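Local atomic coordinates of EreC (Klebsiella pneumoniae, PDB entry 6XCQ), a protein that probably hydrolyses the lactone ring of erythromycin and related macrolide antibiotics, an esterase activity that gives resistance to them. Residues 343-355 with 366-380. The protein carries 1 engineered substitution. Numbering follows the deposited sequence. Where two conformers were deposited one is given.
Sequences FTHLGSTVPEMQF and VVTTPADAIREDSME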
# COMPACT_ATOMS: atom_id res chain seq x y z
N PHE A 343 -1.01 13.34 0.67
CA PHE A 343 -2.22 13.97 0.15
C PHE A 343 -3.12 14.31 1.33
O PHE A 343 -3.40 13.43 2.15
CB PHE A 343 -3.02 13.04 -0.78
CG PHE A 343 -2.43 12.83 -2.13
CD1 PHE A 343 -1.07 12.94 -2.36
CD2 PHE A 343 -3.26 12.44 -3.18
CE1 PHE A 343 -0.53 12.69 -3.63
CE2 PHE A 343 -2.73 12.20 -4.44
CZ PHE A 343 -1.37 12.33 -4.67
N THR A 344 -3.61 15.54 1.40
CA THR A 344 -4.58 15.88 2.43
C THR A 344 -5.68 16.74 1.80
O THR A 344 -5.76 16.87 0.57
CB THR A 344 -3.90 16.54 3.64
OG1 THR A 344 -4.86 16.63 4.71
CG2 THR A 344 -3.36 17.92 3.29
N HIS A 345 -6.57 17.30 2.63
CA HIS A 345 -7.75 17.95 2.08
C HIS A 345 -8.31 18.95 3.08
O HIS A 345 -8.03 18.89 4.28
CB HIS A 345 -8.84 16.93 1.72
CG HIS A 345 -9.45 16.28 2.93
ND1 HIS A 345 -10.57 16.79 3.56
CD2 HIS A 345 -9.07 15.20 3.65
CE1 HIS A 345 -10.86 16.03 4.61
NE2 HIS A 345 -9.96 15.06 4.68
N LEU A 346 -9.16 19.84 2.56
CA LEU A 346 -9.79 20.90 3.35
C LEU A 346 -11.28 20.65 3.59
O LEU A 346 -11.98 21.56 4.05
CB LEU A 346 -9.60 22.26 2.66
CG LEU A 346 -8.17 22.69 2.34
CD1 LEU A 346 -8.16 24.12 1.82
CD2 LEU A 346 -7.27 22.58 3.57
N GLY A 347 -11.78 19.45 3.32
CA GLY A 347 -13.19 19.18 3.49
C GLY A 347 -13.60 19.09 4.95
O GLY A 347 -12.79 18.85 5.84
N SER A 348 -14.90 19.29 5.20
CA SER A 348 -15.40 19.22 6.56
C SER A 348 -15.66 17.79 7.00
O SER A 348 -15.71 17.52 8.20
CB SER A 348 -16.68 20.05 6.72
OG SER A 348 -17.71 19.51 5.91
N THR A 349 -15.81 16.87 6.05
CA THR A 349 -16.04 15.47 6.34
C THR A 349 -15.05 14.62 5.57
O THR A 349 -14.38 15.08 4.64
CB THR A 349 -17.47 15.06 5.97
OG1 THR A 349 -17.65 15.20 4.56
CG2 THR A 349 -18.52 15.93 6.69
N VAL A 350 -14.97 13.35 5.95
CA VAL A 350 -14.06 12.40 5.32
C VAL A 350 -14.66 11.01 5.48
O VAL A 350 -15.35 10.75 6.48
CB VAL A 350 -12.65 12.52 5.96
CG1 VAL A 350 -12.64 12.01 7.42
CG2 VAL A 350 -11.61 11.84 5.13
N PRO A 351 -14.49 10.11 4.51
CA PRO A 351 -14.90 8.72 4.75
C PRO A 351 -14.01 8.11 5.82
O PRO A 351 -12.79 8.25 5.79
CB PRO A 351 -14.68 8.04 3.39
CG PRO A 351 -14.45 9.14 2.41
CD PRO A 351 -13.91 10.29 3.17
N GLU A 352 -14.64 7.45 6.77
CA GLU A 352 -13.92 6.81 7.85
C GLU A 352 -14.34 5.35 7.91
O GLU A 352 -15.44 4.98 7.48
CB GLU A 352 -14.21 7.52 9.19
CG GLU A 352 -13.51 6.92 10.42
CD GLU A 352 -11.99 6.95 10.32
OE1 GLU A 352 -11.43 6.10 9.58
OE2 GLU A 352 -11.36 7.81 11.00
N MET A 353 -13.44 4.51 8.41
CA MET A 353 -13.77 3.11 8.64
C MET A 353 -14.40 2.96 10.02
O MET A 353 -13.85 3.42 11.02
CB MET A 353 -12.53 2.24 8.50
CG MET A 353 -12.06 2.16 7.05
SD MET A 353 -10.45 1.39 6.85
CE MET A 353 -9.40 2.74 7.37
N GLN A 354 -15.57 2.33 10.06
CA GLN A 354 -16.29 2.12 11.31
C GLN A 354 -16.12 0.67 11.75
O GLN A 354 -16.58 -0.25 11.07
CB GLN A 354 -17.77 2.46 11.12
CG GLN A 354 -18.56 2.34 12.41
CD GLN A 354 -20.00 2.70 12.23
OE1 GLN A 354 -20.47 3.70 12.76
NE2 GLN A 354 -20.72 1.89 11.45
N PHE A 355 -15.46 0.47 12.89
CA PHE A 355 -15.21 -0.87 13.44
C PHE A 355 -15.60 -0.86 14.91
O PHE A 355 -15.20 0.06 15.65
CB PHE A 355 -13.73 -1.28 13.27
CG PHE A 355 -13.35 -2.53 14.04
CD1 PHE A 355 -13.57 -3.79 13.50
CD2 PHE A 355 -12.78 -2.44 15.31
CE1 PHE A 355 -13.23 -4.94 14.20
CE2 PHE A 355 -12.44 -3.59 16.01
CZ PHE A 355 -12.67 -4.84 15.46
N VAL A 366 -17.77 1.99 5.77
CA VAL A 366 -17.19 3.27 5.40
C VAL A 366 -18.31 4.29 5.50
O VAL A 366 -19.28 4.21 4.73
CB VAL A 366 -16.60 3.25 3.98
CG1 VAL A 366 -16.14 4.65 3.59
CG2 VAL A 366 -15.47 2.23 3.90
N VAL A 367 -18.18 5.22 6.44
CA VAL A 367 -19.22 6.20 6.72
C VAL A 367 -18.61 7.59 6.70
O VAL A 367 -17.47 7.80 7.12
CB VAL A 367 -19.91 5.93 8.08
CG1 VAL A 367 -20.56 4.57 8.07
CG2 VAL A 367 -18.92 6.02 9.22
N THR A 368 -19.38 8.56 6.20
CA THR A 368 -18.93 9.94 6.21
C THR A 368 -18.98 10.49 7.63
O THR A 368 -20.01 10.41 8.31
CB THR A 368 -19.80 10.76 5.27
OG1 THR A 368 -19.67 10.25 3.93
CG2 THR A 368 -19.38 12.21 5.28
N THR A 369 -17.87 11.05 8.09
CA THR A 369 -17.76 11.54 9.45
C THR A 369 -16.98 12.85 9.43
O THR A 369 -16.21 13.10 8.49
CB THR A 369 -17.07 10.51 10.37
OG1 THR A 369 -17.50 10.71 11.72
CG2 THR A 369 -15.57 10.62 10.30
N PRO A 370 -17.19 13.73 10.41
CA PRO A 370 -16.48 15.02 10.43
C PRO A 370 -14.97 14.82 10.49
O PRO A 370 -14.46 14.02 11.27
CB PRO A 370 -16.99 15.70 11.71
CG PRO A 370 -18.33 15.11 11.93
CD PRO A 370 -18.22 13.67 11.48
N ALA A 371 -14.25 15.58 9.67
CA ALA A 371 -12.80 15.47 9.70
C ALA A 371 -12.25 16.32 10.85
O ALA A 371 -12.94 17.17 11.41
CB ALA A 371 -12.18 15.90 8.37
N ASP A 372 -10.99 16.05 11.22
CA ASP A 372 -10.37 16.75 12.33
C ASP A 372 -10.31 18.26 12.07
O ASP A 372 -10.06 18.69 10.94
CB ASP A 372 -8.95 16.22 12.57
CG ASP A 372 -8.40 16.59 13.94
OD1 ASP A 372 -9.22 16.76 14.87
OD2 ASP A 372 -7.16 16.71 14.09
N ALA A 373 -10.54 19.05 13.13
CA ALA A 373 -10.49 20.50 13.02
C ALA A 373 -9.14 20.98 12.50
O ALA A 373 -8.09 20.47 12.89
CB ALA A 373 -10.77 21.15 14.38
N ILE A 374 -9.17 22.00 11.65
CA ILE A 374 -7.94 22.59 11.13
C ILE A 374 -7.44 23.61 12.14
O ILE A 374 -8.15 24.55 12.49
CB ILE A 374 -8.20 23.23 9.76
CG1 ILE A 374 -8.59 22.13 8.76
CG2 ILE A 374 -7.00 24.06 9.28
CD1 ILE A 374 -9.31 22.67 7.49
N ARG A 375 -6.22 23.43 12.63
CA ARG A 375 -5.66 24.31 13.66
C ARG A 375 -4.48 25.10 13.10
O ARG A 375 -4.02 24.87 11.98
CB ARG A 375 -5.26 23.50 14.90
CG ARG A 375 -6.44 22.80 15.52
CD ARG A 375 -6.04 21.90 16.65
NE ARG A 375 -7.13 20.98 16.98
CZ ARG A 375 -7.30 19.80 16.39
NH1 ARG A 375 -6.46 19.39 15.44
NH2 ARG A 375 -8.32 19.02 16.74
N GLU A 376 -4.00 26.05 13.92
CA GLU A 376 -3.01 26.99 13.43
C GLU A 376 -1.69 26.31 13.13
O GLU A 376 -0.96 26.74 12.23
CB GLU A 376 -2.80 28.15 14.43
CG GLU A 376 -1.80 29.21 13.92
CD GLU A 376 -1.59 30.39 14.90
OE1 GLU A 376 -2.30 30.47 15.91
OE2 GLU A 376 -0.73 31.25 14.62
N ASP A 377 -1.36 25.24 13.86
CA ASP A 377 -0.15 24.47 13.55
C ASP A 377 -0.48 23.24 12.71
O ASP A 377 0.15 22.18 12.87
CB ASP A 377 0.58 24.08 14.83
CG ASP A 377 -0.28 23.32 15.81
OD1 ASP A 377 -1.42 22.92 15.46
OD2 ASP A 377 0.18 23.13 16.94
N SER A 378 -1.46 23.33 11.82
CA SER A 378 -1.75 22.22 10.93
C SER A 378 -1.22 22.50 9.52
O SER A 378 -1.05 23.65 9.11
CB SER A 378 -3.26 21.95 10.90
OG SER A 378 -3.95 22.90 10.12
N MET A 379 -0.91 21.43 8.80
CA MET A 379 -0.52 21.59 7.40
C MET A 379 -1.67 22.19 6.59
O MET A 379 -1.46 22.96 5.65
CB MET A 379 -0.09 20.25 6.81
CG MET A 379 0.28 20.31 5.32
SD MET A 379 1.64 21.45 4.91
CE MET A 379 2.92 20.83 5.95
N GLU A 380 -2.91 21.82 6.94
CA GLU A 380 -4.08 22.37 6.27
C GLU A 380 -4.13 23.88 6.39
O GLU A 380 -4.50 24.58 5.43
CB GLU A 380 -5.35 21.73 6.84
CG GLU A 380 -5.50 20.23 6.48
CD GLU A 380 -4.58 19.29 7.26
OE1 GLU A 380 -4.13 19.67 8.37
OE2 GLU A 380 -4.33 18.16 6.78
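Thr344 and Glu380 meet hydroxyl to carboxylate: OG1, held trans to its own backbone N (chi1 -170°), donates to Glu380 OE2 over 2.6 Å and uses the anti lone pair of that oxygen. The backbone N of Arg407 also donates to OE2, so two bonds grip this buried acceptor. CG of Glu380 lies against His345 O, and the bend at chi2 (75°) turns the carboxylate toward Thr344, while CB lies 3.9 Å from Leu346 CD2, the two side chains lying alongside with their ends pointing opposite ways. Further along, the imidazole of His345 turns its edge to the methyl of Ala371, CE1 to CB 4.0 Å. ND1 of the same ring accepts from Gly347 N close to the ring plane, a bond that helps fix the ring's rotation.

Beyond the short loop Leu346-Ser348 the chain forms an antiparallel beta hairpin, strands 349-354 and 365-370, which follows the C-terminal end of strand 338-345, an inner strand of the main mixed sheet. Reciprocal backbone bonds tie Val350 to Thr369 and Glu352 to Val367, and Ala371 N adds one to Ser348 O, reaching it from above the carbonyl plane. Side chains of both strands then alternate between two faces. On one, Pro351 CB rests 3.7 Å from Val366 CG1. Nearby, Thr368 CG2 presses obliquely on Thr349 CB at 3.5 Å, a close approach for two carbons. On the face of Val350, Glu352 and Thr369, the Thr369 methyl CG2 touches Glu352 CB at 3.6 Å, and Val350 CG1 leans on Ala371 CB. From there the Glu352 chain bends away from the neighbouring strand, placing OE1 to accept from Met353 N and Gln409 NE2 and OE2 to bond with Ser410 OG.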